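Local coordinates for protein abietadiene synthase, chloroplastic (Abies grandis, PDB 3S9V) that belongs to the terpene synthase family, a predominantly helical chloroplast enzyme with the family's N-terminal and metal-binding domains, at residues A101-L106 with K450-M455; E142-R147 with D405-K410; V375-E380 with L730-V735; S698-Y703 with E713-H718. One frame throughout, in Å; residues are numbered along the deposited sequence.

Interaction 1: residues A101-L106 with K450-M455; sequences AYDRIL and KTVYMM
The first turn of helix 101-117 packs against part of a small two-stranded antiparallel hairpin, whose strands are 447-448 and 452-453, meeting the second strand and the residues leading into it in a wholly buried contact. Asp103 carries it. With CG anti to the backbone N (chi1 180°), its side chain leaves the helix beside the carbonyl carbon and meets Val452 at about a right angle. Asp103 OD1 accepts the backbone N-H of Val452 over 3.0 Å in an almost straight bond (177° at the hydrogen), yet the donor lies above the carboxylate plane instead of in it. The CG2 methyl of Val452 rests 3.9 Å from Asp103 CB, so the apolar stem of the aspartate is packed as well as its oxygen. One helix turn on, Leu106, also with CG anti to the backbone N, sends CD2 to the carbonyl O of Lys450 at 3.4 Å, and its side chain crosses that of Thr451 at about a right angle, CD2 near CG2. Tyr57 of helix 56-62 touches Leu106, Lys450 and Thr451. A water grips the same carboxylate oxygen, giving one proton to Asp103 OD1 at 2.7 Å and the other to Val452 O at 2.9 Å.

Interaction 2: residues E142-R147 with D405-K410; sequences EADSHR and DKWAFK
Trp407 and His146 both hold CG anti to the carbonyl carbon (chi1 -63° and -54°), and these torsions carry each flat ring across to the opposing loop. The indole lies against the backbone of a type I turn, Glu142 to Ser145. Asp144 CB sits over the face of the Trp407 five-membered ring, 3.8 Å from the centroid and 17° off the normal, a CH-pi contact, while Ser145 CB meets the six-membered ring at CE3, 3.6 Å away. Lys406 CG covers the opposite indole face. The turn is drawn tight because Glu142 O accepts from both Ser145 N and Ser145 OG. The facing loop forms a type I turn of its own, Asp405 to Ala408, and Asp405 OD1 takes the backbone N-H of Trp407 at 2.6 Å through its anti lone pair, an Asx turn that secures the base of the tryptophan. His146 and Phe409 meet edge to edge, CD2 of the histidine 3.7 Å from CE1 of the phenylalanine. One water accepts from His146 N and donates to Trp407 O, joining the two backbones. Alongside this surface contact, Leu448 of strand 447-448 touches both His146 and Phe409, and Tyr102 of helix 101-117 packs on Ser145.

Interaction 3: residues V375-E380 with L730-V735; sequences VSFPGE and LNREFV
Helix 712-736 presents one face to the loop between helices 363-373 and 381-397, so this contact joins a loop of the terpene synthase N-terminal domain to that helix. Asn731 comes first. Its CG is anti to the carbonyl carbon (chi1 -79°), and Asn731 ND2 donates to Ser376 O over 3.1 Å; the acceptor lies close to the amide plane, and the donor sits in the carbonyl plane on a lone pair. Asn731 OD1 is bonded to Trp425 NE1 and His426 NE2, which fixes the amide's rotation. Arg732 follows, with CG anti to the backbone N (chi1 -169°). Arg732 CG stands over the centre of the Phe377 ring at 4.2 Å from the centroid, a CH-pi contact, while CB lies over the same face. A bend at chi3 (54°) then turns the guanidinium onto Pro378, whose CG packs against one face, 3.4 Å from Arg732 NH2. A water accepts from Arg732 NH2 at 2.8 Å and donates to Pro378 O over a longer 3.3 Å. One helix turn after Asn731, Val735 touches the edge of the Phe377 ring, CG1 to CZ at 4.0 Å. The loop is also held within itself and by Arg331 of helix 320-332: Phe377 to Glu380 make a type II turn, and Glu380 OE1 accepts the Phe377 N-H at 2.9 Å while also pairing with Arg331. Arg331 makes a cation-pi contact with Phe377, whereas Arg732 offers that ring only its aliphatic stem and lays its guanidinium on Pro378.

Interaction 4: residues S698-Y703 with E713-H718; sequences SAIQCY and EEALQH
Ala715 is the small bump of this contact. Ala715 CB projects into the hollow between Ile700 and Tyr703, one helix turn apart on the facing helix, standing at the edge of the tyrosine ring 4.0 Å from Tyr703 CD2 and, more loosely, 4.5 Å from Ile700 CG2. To one side of that hollow Ile700 and Leu716 lie alongside each other and point the same way, with Ile700 CG1 and Leu716 CD1 3.9 Å apart. On the other side the profile turns flat. Tyr703, its CG anti to the backbone N (chi1 -170°), reaches across, and His718, with the same first torsion, lays its imidazole over it in an offset stack: centroids 4.0 Å apart, planes 12° from parallel. The overlap is concentrated at the hydroxyl end of the ring, His718 ND1 coming within 3.1 Å of Tyr703 CZ while the hydroxyl OH sits above the centre of the imidazole. The two are consecutive helices joined by a short loop in the metal-binding domain of the terpene synthase family, their axes 9.3 Å apart at closest approach and their directions 123° apart. Ser698 is the N-cap of helix 699-706, its OG accepting the Gln701 N-H, and Asp683 of helix 669-693 takes the Ala699 N-H. Tyr687 on that same long helix touches Ile700, Thr684 touches Leu716, and the ring of His707 meets that of Tyr703.

How the interactions relate
Interactions 1 and 2 are neighbours, their centres 12 Å apart: Ala101 CB, on the helix of interaction 1, packs 3.7 Å from Glu142 CG in the turn of interaction 2. Along the chain, interaction 2 falls wholly within the span that interaction 1 bridges. Interaction 3 alternates with both in sequence and lies across the chain's centre from them, about 42 Å from interaction 1 and 38 Å from interaction 2, centre to centre. Interactions 3 and 4 share helix 712-736, interaction 4 using its beginning and interaction 3 its end; their nearest atoms are about 15 Å apart. Interactions 1 and 2 thus adjoin, while 3 and 4 are linked through a shared helix without touching.

Interaction 1: residues A101-L106 with K450-M455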
loop_
_atom_site.group_PDB
_atom_site.type_symbol
_atom_site.label_atom_id
_atom_site.label_comp_id
_atom_site.label_asym_id
_atom_site.label_seq_id
_atom_site.Cartn_x
_atom_site.Cartn_y
_atom_site.Cartn_z
ATOM N N ALA A 101 -22.360 -14.851 14.687
ATOM C CA ALA A 101 -23.475 -14.925 15.615
ATOM C C ALA A 101 -24.168 -13.577 15.812
ATOM O O ALA A 101 -25.382 -13.468 15.609
ATOM C CB ALA A 101 -23.001 -15.489 16.964
ATOM N N TYR A 102 -23.406 -12.554 16.194
ATOM C CA TYR A 102 -23.992 -11.227 16.419
ATOM C C TYR A 102 -24.843 -10.767 15.239
ATOM O O TYR A 102 -25.969 -10.317 15.413
ATOM C CB TYR A 102 -22.896 -10.197 16.681
ATOM C CG TYR A 102 -22.175 -10.389 17.992
ATOM C CD1 TYR A 102 -20.792 -10.530 18.027
ATOM C CD2 TYR A 102 -22.874 -10.418 19.199
ATOM C CE1 TYR A 102 -20.112 -10.697 19.230
ATOM C CE2 TYR A 102 -22.206 -10.582 20.413
ATOM C CZ TYR A 102 -20.822 -10.722 20.418
ATOM O OH TYR A 102 -20.137 -10.885 21.599
ATOM N N ASP A 103 -24.282 -10.883 14.041
ATOM C CA ASP A 103 -24.952 -10.505 12.800
ATOM C C ASP A 103 -26.317 -11.200 12.683
ATOM O O ASP A 103 -27.338 -10.544 12.483
ATOM C CB ASP A 103 -24.040 -10.884 11.619
ATOM C CG ASP A 103 -24.634 -10.547 10.244
ATOM O OD1 ASP A 103 -24.808 -9.350 9.924
ATOM O OD2 ASP A 103 -24.908 -11.493 9.470
ATOM N N ARG A 104 -26.335 -12.524 12.820
ATOM C CA ARG A 104 -27.576 -13.282 12.701
ATOM C C ARG A 104 -28.649 -12.936 13.731
ATOM O O ARG A 104 -29.809 -12.753 13.365
ATOM C CB ARG A 104 -27.289 -14.788 12.747
ATOM C CG ARG A 104 -26.401 -15.289 11.610
ATOM C CD ARG A 104 -26.975 -14.918 10.242
ATOM N NE ARG A 104 -26.100 -15.362 9.163
ATOM C CZ ARG A 104 -25.906 -16.637 8.834
ATOM N NH1 ARG A 104 -26.533 -17.603 9.495
ATOM N NH2 ARG A 104 -25.072 -16.951 7.853
ATOM N N ILE A 105 -28.290 -12.843 15.010
ATOM C CA ILE A 105 -29.298 -12.510 16.016
ATOM C C ILE A 105 -29.781 -11.073 15.881
ATOM O O ILE A 105 -30.921 -10.769 16.225
ATOM C CB ILE A 105 -28.789 -12.717 17.464
ATOM C CG1 ILE A 105 -27.542 -11.876 17.717
ATOM C CG2 ILE A 105 -28.513 -14.184 17.707
ATOM C CD1 ILE A 105 -27.071 -11.920 19.150
ATOM N N LEU A 106 -28.916 -10.190 15.385
ATOM C CA LEU A 106 -29.279 -8.787 15.186
ATOM C C LEU A 106 -30.315 -8.703 14.073
ATOM O O LEU A 106 -31.377 -8.105 14.236
ATOM C CB LEU A 106 -28.053 -7.961 14.785
ATOM C CG LEU A 106 -28.325 -6.494 14.438
ATOM C CD1 LEU A 106 -28.588 -5.732 15.724
ATOM C CD2 LEU A 106 -27.131 -5.885 13.704
ATOM N N LYS A 450 -22.364 -2.185 10.683
ATOM C CA LYS A 450 -23.507 -2.343 11.567
ATOM C C LYS A 450 -23.841 -3.836 11.459
ATOM O O LYS A 450 -24.369 -4.450 12.386
ATOM C CB LYS A 450 -24.680 -1.502 11.049
ATOM C CG LYS A 450 -25.975 -1.625 11.845
ATOM C CD LYS A 450 -25.878 -0.951 13.209
ATOM C CE LYS A 450 -25.678 0.546 13.079
ATOM N NZ LYS A 450 -26.792 1.201 12.323
ATOM N N THR A 451 -23.518 -4.402 10.299
ATOM C CA THR A 451 -23.750 -5.819 10.004
ATOM C C THR A 451 -22.554 -6.329 9.207
ATOM O O THR A 451 -21.636 -5.567 8.892
ATOM C CB THR A 451 -24.988 -6.018 9.103
ATOM O OG1 THR A 451 -24.709 -5.478 7.803
ATOM C CG2 THR A 451 -26.215 -5.311 9.689
ATOM N N VAL A 452 -22.550 -7.616 8.885
ATOM C CA VAL A 452 -21.466 -8.160 8.077
ATOM C C VAL A 452 -21.799 -7.819 6.626
ATOM O O VAL A 452 -22.912 -8.076 6.161
ATOM C CB VAL A 452 -21.351 -9.696 8.199
ATOM C CG1 VAL A 452 -20.399 -10.220 7.137
ATOM C CG2 VAL A 452 -20.833 -10.075 9.580
ATOM N N TYR A 453 -20.855 -7.223 5.910
ATOM C CA TYR A 453 -21.110 -6.883 4.518
ATOM C C TYR A 453 -19.962 -7.326 3.620
ATOM O O TYR A 453 -18.880 -7.665 4.103
ATOM C CB TYR A 453 -21.399 -5.378 4.373
ATOM C CG TYR A 453 -20.249 -4.449 4.699
ATOM C CD1 TYR A 453 -19.521 -3.844 3.684
ATOM C CD2 TYR A 453 -19.911 -4.149 6.017
ATOM C CE1 TYR A 453 -18.490 -2.958 3.968
ATOM C CE2 TYR A 453 -18.871 -3.253 6.313
ATOM C CZ TYR A 453 -18.167 -2.660 5.275
ATOM O OH TYR A 453 -17.147 -1.753 5.515
ATOM N N MET A 454 -20.210 -7.347 2.314
ATOM C CA MET A 454 -19.207 -7.795 1.360
ATOM C C MET A 454 -18.970 -6.770 0.264
ATOM O O MET A 454 -19.904 -6.111 -0.191
ATOM C CB MET A 454 -19.660 -9.113 0.737
ATOM C CG MET A 454 -20.255 -10.089 1.747
ATOM S SD MET A 454 -20.895 -11.592 0.999
ATOM C CE MET A 454 -21.793 -10.938 -0.393
ATOM N N MET A 455 -17.718 -6.634 -0.162
ATOM C CA MET A 455 -17.396 -5.693 -1.216
ATOM C C MET A 455 -16.787 -6.449 -2.395
ATOM O O MET A 455 -15.569 -6.596 -2.488
ATOM C CB MET A 455 -16.431 -4.624 -0.697
ATOM C CG MET A 455 -16.842 -3.191 -1.055
ATOM S SD MET A 455 -18.269 -2.583 -0.136
ATOM C CE MET A 455 -17.610 -2.617 1.329
HETATM O O HOH W 1 -25.376 -9.119 7.326
#

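Interaction 2: residues E142-R147 with D405-K410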
loop_
_atom_site.group_PDB
_atom_site.type_symbol
_atom_site.label_atom_id
_atom_site.label_comp_id
_atom_site.label_asym_id
_atom_site.label_seq_id
_atom_site.Cartn_x
_atom_site.Cartn_y
_atom_site.Cartn_z
ATOM N N GLU A 142 -18.959 -17.444 21.414
ATOM C CA GLU A 142 -18.719 -16.556 20.285
ATOM C C GLU A 142 -18.158 -15.254 20.853
ATOM O O GLU A 142 -18.118 -14.231 20.177
ATOM C CB GLU A 142 -20.031 -16.284 19.541
ATOM C CG GLU A 142 -20.828 -17.545 19.202
ATOM C CD GLU A 142 -20.158 -18.415 18.147
ATOM O OE1 GLU A 142 -20.144 -18.015 16.965
ATOM O OE2 GLU A 142 -19.642 -19.497 18.499
ATOM N N ALA A 143 -17.722 -15.315 22.110
ATOM C CA ALA A 143 -17.166 -14.161 22.816
ATOM C C ALA A 143 -15.920 -13.577 22.151
ATOM O O ALA A 143 -15.712 -12.364 22.178
ATOM C CB ALA A 143 -16.854 -14.542 24.262
ATOM N N ASP A 144 -15.096 -14.441 21.563
ATOM C CA ASP A 144 -13.871 -14.006 20.893
ATOM C C ASP A 144 -14.119 -13.386 19.523
ATOM O O ASP A 144 -13.189 -12.868 18.899
ATOM C CB ASP A 144 -12.900 -15.181 20.746
ATOM C CG ASP A 144 -12.137 -15.471 22.024
ATOM O OD1 ASP A 144 -12.765 -15.506 23.102
ATOM O OD2 ASP A 144 -10.907 -15.673 21.948
ATOM N N SER A 145 -15.363 -13.445 19.050
ATOM C CA SER A 145 -15.701 -12.861 17.756
ATOM C C SER A 145 -15.838 -11.350 17.945
ATOM O O SER A 145 -16.023 -10.873 19.068
ATOM C CB SER A 145 -17.015 -13.442 17.225
ATOM O OG SER A 145 -18.128 -12.990 17.980
ATOM N N HIS A 146 -15.749 -10.605 16.849
ATOM C CA HIS A 146 -15.847 -9.151 16.905
ATOM C C HIS A 146 -17.283 -8.634 16.899
ATOM O O HIS A 146 -18.118 -9.079 16.110
ATOM C CB HIS A 146 -15.066 -8.544 15.743
ATOM C CG HIS A 146 -13.644 -9.002 15.681
ATOM N ND1 HIS A 146 -12.775 -8.870 16.745
ATOM C CD2 HIS A 146 -12.943 -9.608 14.696
ATOM C CE1 HIS A 146 -11.601 -9.378 16.417
ATOM N NE2 HIS A 146 -11.676 -9.832 15.178
ATOM N N ARG A 147 -17.559 -7.694 17.797
ATOM C CA ARG A 147 -18.883 -7.089 17.922
ATOM C C ARG A 147 -19.133 -6.116 16.774
ATOM O O ARG A 147 -18.301 -5.254 16.506
ATOM C CB ARG A 147 -18.987 -6.330 19.250
ATOM C CG ARG A 147 -19.837 -7.000 20.323
ATOM C CD ARG A 147 -19.867 -6.157 21.596
ATOM N NE ARG A 147 -20.871 -6.625 22.552
ATOM C CZ ARG A 147 -20.831 -7.796 23.182
ATOM N NH1 ARG A 147 -19.828 -8.639 22.966
ATOM N NH2 ARG A 147 -21.800 -8.130 24.028
ATOM N N ASP A 405 -5.534 -15.201 12.213
ATOM C CA ASP A 405 -6.514 -15.297 13.299
ATOM C C ASP A 405 -7.888 -15.662 12.748
ATOM O O ASP A 405 -8.458 -14.928 11.938
ATOM C CB ASP A 405 -6.602 -13.974 14.063
ATOM C CG ASP A 405 -7.541 -14.052 15.255
ATOM O OD1 ASP A 405 -8.764 -14.195 15.050
ATOM O OD2 ASP A 405 -7.057 -13.980 16.404
ATOM N N LYS A 406 -8.417 -16.792 13.206
ATOM C CA LYS A 406 -9.705 -17.287 12.736
ATOM C C LYS A 406 -10.898 -16.376 13.010
ATOM O O LYS A 406 -11.977 -16.578 12.450
ATOM C CB LYS A 406 -9.985 -18.673 13.330
ATOM C CG LYS A 406 -10.283 -18.678 14.826
ATOM C CD LYS A 406 -10.785 -20.049 15.276
ATOM C CE LYS A 406 -11.301 -20.010 16.711
ATOM N NZ LYS A 406 -11.936 -21.292 17.141
ATOM N N TRP A 407 -10.710 -15.379 13.868
ATOM C CA TRP A 407 -11.791 -14.459 14.207
ATOM C C TRP A 407 -11.735 -13.148 13.429
ATOM O O TRP A 407 -12.732 -12.432 13.351
ATOM C CB TRP A 407 -11.781 -14.162 15.709
ATOM C CG TRP A 407 -12.039 -15.373 16.544
ATOM C CD1 TRP A 407 -11.130 -16.053 17.309
ATOM C CD2 TRP A 407 -13.278 -16.085 16.663
ATOM N NE1 TRP A 407 -11.730 -17.148 17.893
ATOM C CE2 TRP A 407 -13.047 -17.191 17.512
ATOM C CE3 TRP A 407 -14.562 -15.899 16.129
ATOM C CZ2 TRP A 407 -14.052 -18.108 17.842
ATOM C CZ3 TRP A 407 -15.563 -16.813 16.456
ATOM C CH2 TRP A 407 -15.300 -17.903 17.305
ATOM N N ALA A 408 -10.576 -12.843 12.851
ATOM C CA ALA A 408 -10.401 -11.612 12.089
ATOM C C ALA A 408 -11.099 -11.680 10.729
ATOM O O ALA A 408 -11.248 -12.754 10.142
ATOM C CB ALA A 408 -8.908 -11.323 11.900
ATOM N N PHE A 409 -11.519 -10.525 10.229
ATOM C CA PHE A 409 -12.192 -10.467 8.941
ATOM C C PHE A 409 -11.197 -10.376 7.778
ATOM O O PHE A 409 -11.565 -10.579 6.623
ATOM C CB PHE A 409 -13.189 -9.301 8.934
ATOM C CG PHE A 409 -14.410 -9.558 9.784
ATOM C CD1 PHE A 409 -14.284 -9.823 11.147
ATOM C CD2 PHE A 409 -15.677 -9.591 9.216
ATOM C CE1 PHE A 409 -15.401 -10.122 11.928
ATOM C CE2 PHE A 409 -16.804 -9.891 9.986
ATOM C CZ PHE A 409 -16.664 -10.158 11.344
ATOM N N LYS A 410 -9.942 -10.069 8.097
ATOM C CA LYS A 410 -8.858 -9.998 7.109
ATOM C C LYS A 410 -8.155 -11.352 7.147
ATOM O O LYS A 410 -7.981 -11.920 8.226
ATOM C CB LYS A 410 -7.842 -8.918 7.494
ATOM C CG LYS A 410 -8.301 -7.490 7.284
ATOM C CD LYS A 410 -8.241 -7.111 5.823
ATOM C CE LYS A 410 -8.452 -5.619 5.639
ATOM N NZ LYS A 410 -8.247 -5.238 4.217
HETATM O O HOH W 2 -15.201 -12.619 14.662
#

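Interaction 3: residues V375-E380 with L730-V735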
loop_
_atom_site.group_PDB
_atom_site.type_symbol
_atom_site.label_atom_id
_atom_site.label_comp_id
_atom_site.label_asym_id
_atom_site.label_seq_id
_atom_site.Cartn_x
_atom_site.Cartn_y
_atom_site.Cartn_z
ATOM N N VAL A 375 5.475 8.217 2.362
ATOM C CA VAL A 375 5.578 8.929 1.092
ATOM C C VAL A 375 5.436 10.417 1.366
ATOM O O VAL A 375 4.497 11.071 0.915
ATOM C CB VAL A 375 4.492 8.449 0.099
ATOM C CG1 VAL A 375 4.784 8.981 -1.284
ATOM C CG2 VAL A 375 4.454 6.925 0.073
ATOM N N SER A 376 6.404 10.943 2.106
ATOM C CA SER A 376 6.405 12.332 2.502
ATOM C C SER A 376 7.439 13.184 1.787
ATOM O O SER A 376 8.425 12.678 1.235
ATOM C CB SER A 376 6.667 12.421 3.998
ATOM O OG SER A 376 7.927 11.836 4.286
ATOM N N PHE A 377 7.199 14.493 1.839
ATOM C CA PHE A 377 8.069 15.486 1.242
ATOM C C PHE A 377 8.746 16.238 2.375
ATOM O O PHE A 377 8.282 16.208 3.515
ATOM C CB PHE A 377 7.259 16.469 0.394
ATOM C CG PHE A 377 6.536 15.828 -0.748
ATOM C CD1 PHE A 377 6.932 14.586 -1.230
ATOM C CD2 PHE A 377 5.474 16.481 -1.364
ATOM C CE1 PHE A 377 6.279 13.999 -2.311
ATOM C CE2 PHE A 377 4.816 15.904 -2.447
ATOM C CZ PHE A 377 5.222 14.657 -2.920
ATOM N N PRO A 378 9.856 16.923 2.078
ATOM C CA PRO A 378 10.543 17.662 3.136
ATOM C C PRO A 378 9.630 18.691 3.778
ATOM O O PRO A 378 8.851 19.356 3.091
ATOM C CB PRO A 378 11.724 18.300 2.404
ATOM C CG PRO A 378 11.226 18.430 0.985
ATOM C CD PRO A 378 10.507 17.128 0.773
ATOM N N GLY A 379 9.718 18.801 5.099
ATOM C CA GLY A 379 8.908 19.764 5.820
ATOM C C GLY A 379 7.499 19.341 6.198
ATOM O O GLY A 379 6.755 20.136 6.758
ATOM N N GLU A 380 7.108 18.110 5.894
ATOM C CA GLU A 380 5.766 17.674 6.256
ATOM C C GLU A 380 5.794 17.011 7.629
ATOM O O GLU A 380 5.745 15.783 7.750
ATOM C CB GLU A 380 5.212 16.724 5.196
ATOM C CG GLU A 380 5.160 17.369 3.817
ATOM C CD GLU A 380 4.355 16.576 2.801
ATOM O OE1 GLU A 380 4.554 15.349 2.700
ATOM O OE2 GLU A 380 3.531 17.191 2.094
ATOM N N LEU A 730 14.098 13.002 -2.303
ATOM C CA LEU A 730 14.020 12.099 -3.455
ATOM C C LEU A 730 12.561 11.731 -3.747
ATOM O O LEU A 730 12.185 11.549 -4.908
ATOM C CB LEU A 730 14.847 10.834 -3.195
ATOM C CG LEU A 730 14.986 9.871 -4.371
ATOM C CD1 LEU A 730 15.643 10.599 -5.544
ATOM C CD2 LEU A 730 15.814 8.671 -3.959
ATOM N N ASN A 731 11.734 11.621 -2.705
ATOM C CA ASN A 731 10.325 11.312 -2.924
ATOM C C ASN A 731 9.695 12.426 -3.746
ATOM O O ASN A 731 9.013 12.174 -4.740
ATOM C CB ASN A 731 9.537 11.227 -1.609
ATOM C CG ASN A 731 9.732 9.923 -0.883
ATOM O OD1 ASN A 731 9.924 8.870 -1.500
ATOM N ND2 ASN A 731 9.651 9.976 0.444
ATOM N N ARG A 732 9.923 13.666 -3.320
ATOM C CA ARG A 732 9.334 14.796 -4.013
ATOM C C ARG A 732 9.760 14.831 -5.462
ATOM O O ARG A 732 8.958 15.155 -6.332
ATOM C CB ARG A 732 9.695 16.121 -3.333
ATOM C CG ARG A 732 8.876 17.305 -3.859
ATOM C CD ARG A 732 9.126 18.565 -3.047
ATOM N NE ARG A 732 10.547 18.890 -2.972
ATOM C CZ ARG A 732 11.060 19.845 -2.202
ATOM N NH1 ARG A 732 12.368 20.063 -2.199
ATOM N NH2 ARG A 732 10.269 20.581 -1.435
ATOM N N GLU A 733 11.020 14.500 -5.728
ATOM C CA GLU A 733 11.502 14.496 -7.106
ATOM C C GLU A 733 10.777 13.408 -7.895
ATOM O O GLU A 733 10.240 13.665 -8.971
ATOM C CB GLU A 733 13.010 14.241 -7.156
ATOM C CG GLU A 733 13.851 15.270 -6.435
ATOM C CD GLU A 733 13.742 16.645 -7.046
ATOM O OE1 GLU A 733 14.000 16.776 -8.262
ATOM O OE2 GLU A 733 13.404 17.594 -6.308
ATOM N N PHE A 734 10.759 12.199 -7.341
ATOM C CA PHE A 734 10.112 11.060 -7.974
ATOM C C PHE A 734 8.658 11.348 -8.297
ATOM O O PHE A 734 8.146 10.945 -9.340
ATOM C CB PHE A 734 10.194 9.838 -7.055
ATOM C CG PHE A 734 9.417 8.645 -7.554
ATOM C CD1 PHE A 734 9.808 7.970 -8.710
ATOM C CD2 PHE A 734 8.300 8.188 -6.860
ATOM C CE1 PHE A 734 9.098 6.854 -9.168
ATOM C CE2 PHE A 734 7.580 7.072 -7.308
ATOM C CZ PHE A 734 7.979 6.405 -8.462
ATOM N N VAL A 735 7.989 12.052 -7.395
ATOM C CA VAL A 735 6.584 12.359 -7.586
ATOM C C VAL A 735 6.284 13.600 -8.412
ATOM O O VAL A 735 5.458 13.549 -9.313
ATOM C CB VAL A 735 5.853 12.501 -6.225
ATOM C CG1 VAL A 735 4.442 13.010 -6.440
ATOM C CG2 VAL A 735 5.806 11.155 -5.518
HETATM O O HOH W 3 8.008 19.842 -0.046
#

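Interaction 4: residues S698-Y703 with E713-H718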
loop_
_atom_site.group_PDB
_atom_site.type_symbol
_atom_site.label_atom_id
_atom_site.label_comp_id
_atom_site.label_asym_id
_atom_site.label_seq_id
_atom_site.Cartn_x
_atom_site.Cartn_y
_atom_site.Cartn_z
ATOM N N SER A 698 35.538 7.436 4.711
ATOM C CA SER A 698 34.143 7.078 4.496
ATOM C C SER A 698 33.218 8.157 5.044
ATOM O O SER A 698 33.660 9.094 5.707
ATOM C CB SER A 698 33.819 5.736 5.168
ATOM O OG SER A 698 33.726 5.853 6.581
ATOM N N ALA A 699 31.928 8.029 4.768
ATOM C CA ALA A 699 30.978 9.007 5.257
ATOM C C ALA A 699 31.208 9.261 6.748
ATOM O O ALA A 699 31.529 10.378 7.144
ATOM C CB ALA A 699 29.564 8.521 5.017
ATOM N N ILE A 700 31.063 8.223 7.566
ATOM C CA ILE A 700 31.237 8.351 9.011
ATOM C C ILE A 700 32.627 8.844 9.398
ATOM O O ILE A 700 32.755 9.838 10.113
ATOM C CB ILE A 700 30.974 7.007 9.746
ATOM C CG1 ILE A 700 29.516 6.575 9.566
ATOM C CG2 ILE A 700 31.254 7.163 11.232
ATOM C CD1 ILE A 700 29.155 6.172 8.151
ATOM N N GLN A 701 33.660 8.154 8.922
ATOM C CA GLN A 701 35.041 8.518 9.227
ATOM C C GLN A 701 35.338 9.985 8.939
ATOM O O GLN A 701 35.974 10.675 9.744
ATOM C CB GLN A 701 36.003 7.634 8.432
ATOM C CG GLN A 701 35.909 6.158 8.796
ATOM C CD GLN A 701 36.836 5.277 7.971
ATOM O OE1 GLN A 701 36.667 5.139 6.759
ATOM N NE2 GLN A 701 37.823 4.676 8.632
ATOM N N CYS A 702 34.868 10.460 7.790
ATOM C CA CYS A 702 35.086 11.840 7.382
ATOM C C CYS A 702 34.310 12.833 8.234
ATOM O O CYS A 702 34.822 13.902 8.571
ATOM C CB CYS A 702 34.707 12.023 5.909
ATOM S SG CYS A 702 35.806 11.177 4.748
ATOM N N TYR A 703 33.078 12.485 8.585
ATOM C CA TYR A 703 32.270 13.387 9.388
ATOM C C TYR A 703 32.935 13.552 10.740
ATOM O O TYR A 703 32.944 14.641 11.325
ATOM C CB TYR A 703 30.853 12.846 9.583
ATOM C CG TYR A 703 29.935 13.878 10.196
ATOM C CD1 TYR A 703 29.635 15.053 9.512
ATOM C CD2 TYR A 703 29.412 13.713 11.476
ATOM C CE1 TYR A 703 28.847 16.037 10.082
ATOM C CE2 TYR A 703 28.612 14.701 12.061
ATOM C CZ TYR A 703 28.339 15.859 11.353
ATOM O OH TYR A 703 27.559 16.849 11.906
ATOM N N GLU A 713 28.729 7.564 17.958
ATOM C CA GLU A 713 27.322 7.245 17.764
ATOM C C GLU A 713 26.589 8.456 17.189
ATOM O O GLU A 713 25.789 8.324 16.263
ATOM C CB GLU A 713 26.690 6.822 19.097
ATOM C CG GLU A 713 25.228 6.380 19.008
ATOM C CD GLU A 713 24.244 7.543 19.046
ATOM O OE1 GLU A 713 23.023 7.296 18.932
ATOM O OE2 GLU A 713 24.688 8.702 19.196
ATOM N N GLU A 714 26.879 9.632 17.739
ATOM C CA GLU A 714 26.258 10.883 17.302
ATOM C C GLU A 714 26.472 11.113 15.805
ATOM O O GLU A 714 25.646 11.738 15.134
ATOM C CB GLU A 714 26.852 12.057 18.087
ATOM C CG GLU A 714 26.056 13.351 18.005
ATOM C CD GLU A 714 24.816 13.330 18.882
ATOM O OE1 GLU A 714 23.968 12.431 18.695
ATOM O OE2 GLU A 714 24.692 14.215 19.757
ATOM N N ALA A 715 27.594 10.610 15.297
ATOM C CA ALA A 715 27.942 10.738 13.887
ATOM C C ALA A 715 27.082 9.798 13.051
ATOM O O ALA A 715 26.283 10.247 12.231
ATOM C CB ALA A 715 29.426 10.418 13.677
ATOM N N LEU A 716 27.252 8.496 13.265
ATOM C CA LEU A 716 26.482 7.498 12.534
ATOM C C LEU A 716 25.039 7.977 12.426
ATOM O O LEU A 716 24.436 7.953 11.347
ATOM C CB LEU A 716 26.536 6.154 13.264
ATOM C CG LEU A 716 25.866 4.949 12.599
ATOM C CD1 LEU A 716 26.523 4.665 11.254
ATOM C CD2 LEU A 716 25.982 3.735 13.515
ATOM N N GLN A 717 24.494 8.431 13.550
ATOM C CA GLN A 717 23.127 8.923 13.572
ATOM C C GLN A 717 22.957 10.128 12.656
ATOM O O GLN A 717 21.994 10.199 11.891
ATOM C CB GLN A 717 22.704 9.291 14.999
ATOM C CG GLN A 717 21.374 10.030 15.060
ATOM C CD GLN A 717 20.821 10.146 16.465
ATOM O OE1 GLN A 717 21.528 10.536 17.396
ATOM N NE2 GLN A 717 19.544 9.817 16.623
ATOM N N HIS A 718 23.882 11.080 12.728
ATOM C CA HIS A 718 23.789 12.260 11.874
ATOM C C HIS A 718 23.750 11.865 10.393
ATOM O O HIS A 718 23.002 12.448 9.604
ATOM C CB HIS A 718 24.960 13.206 12.132
ATOM C CG HIS A 718 25.035 14.342 11.162
ATOM N ND1 HIS A 718 25.900 14.350 10.088
ATOM C CD2 HIS A 718 24.317 15.486 11.074
ATOM C CE1 HIS A 718 25.711 15.448 9.381
ATOM N NE2 HIS A 718 24.756 16.155 9.957
#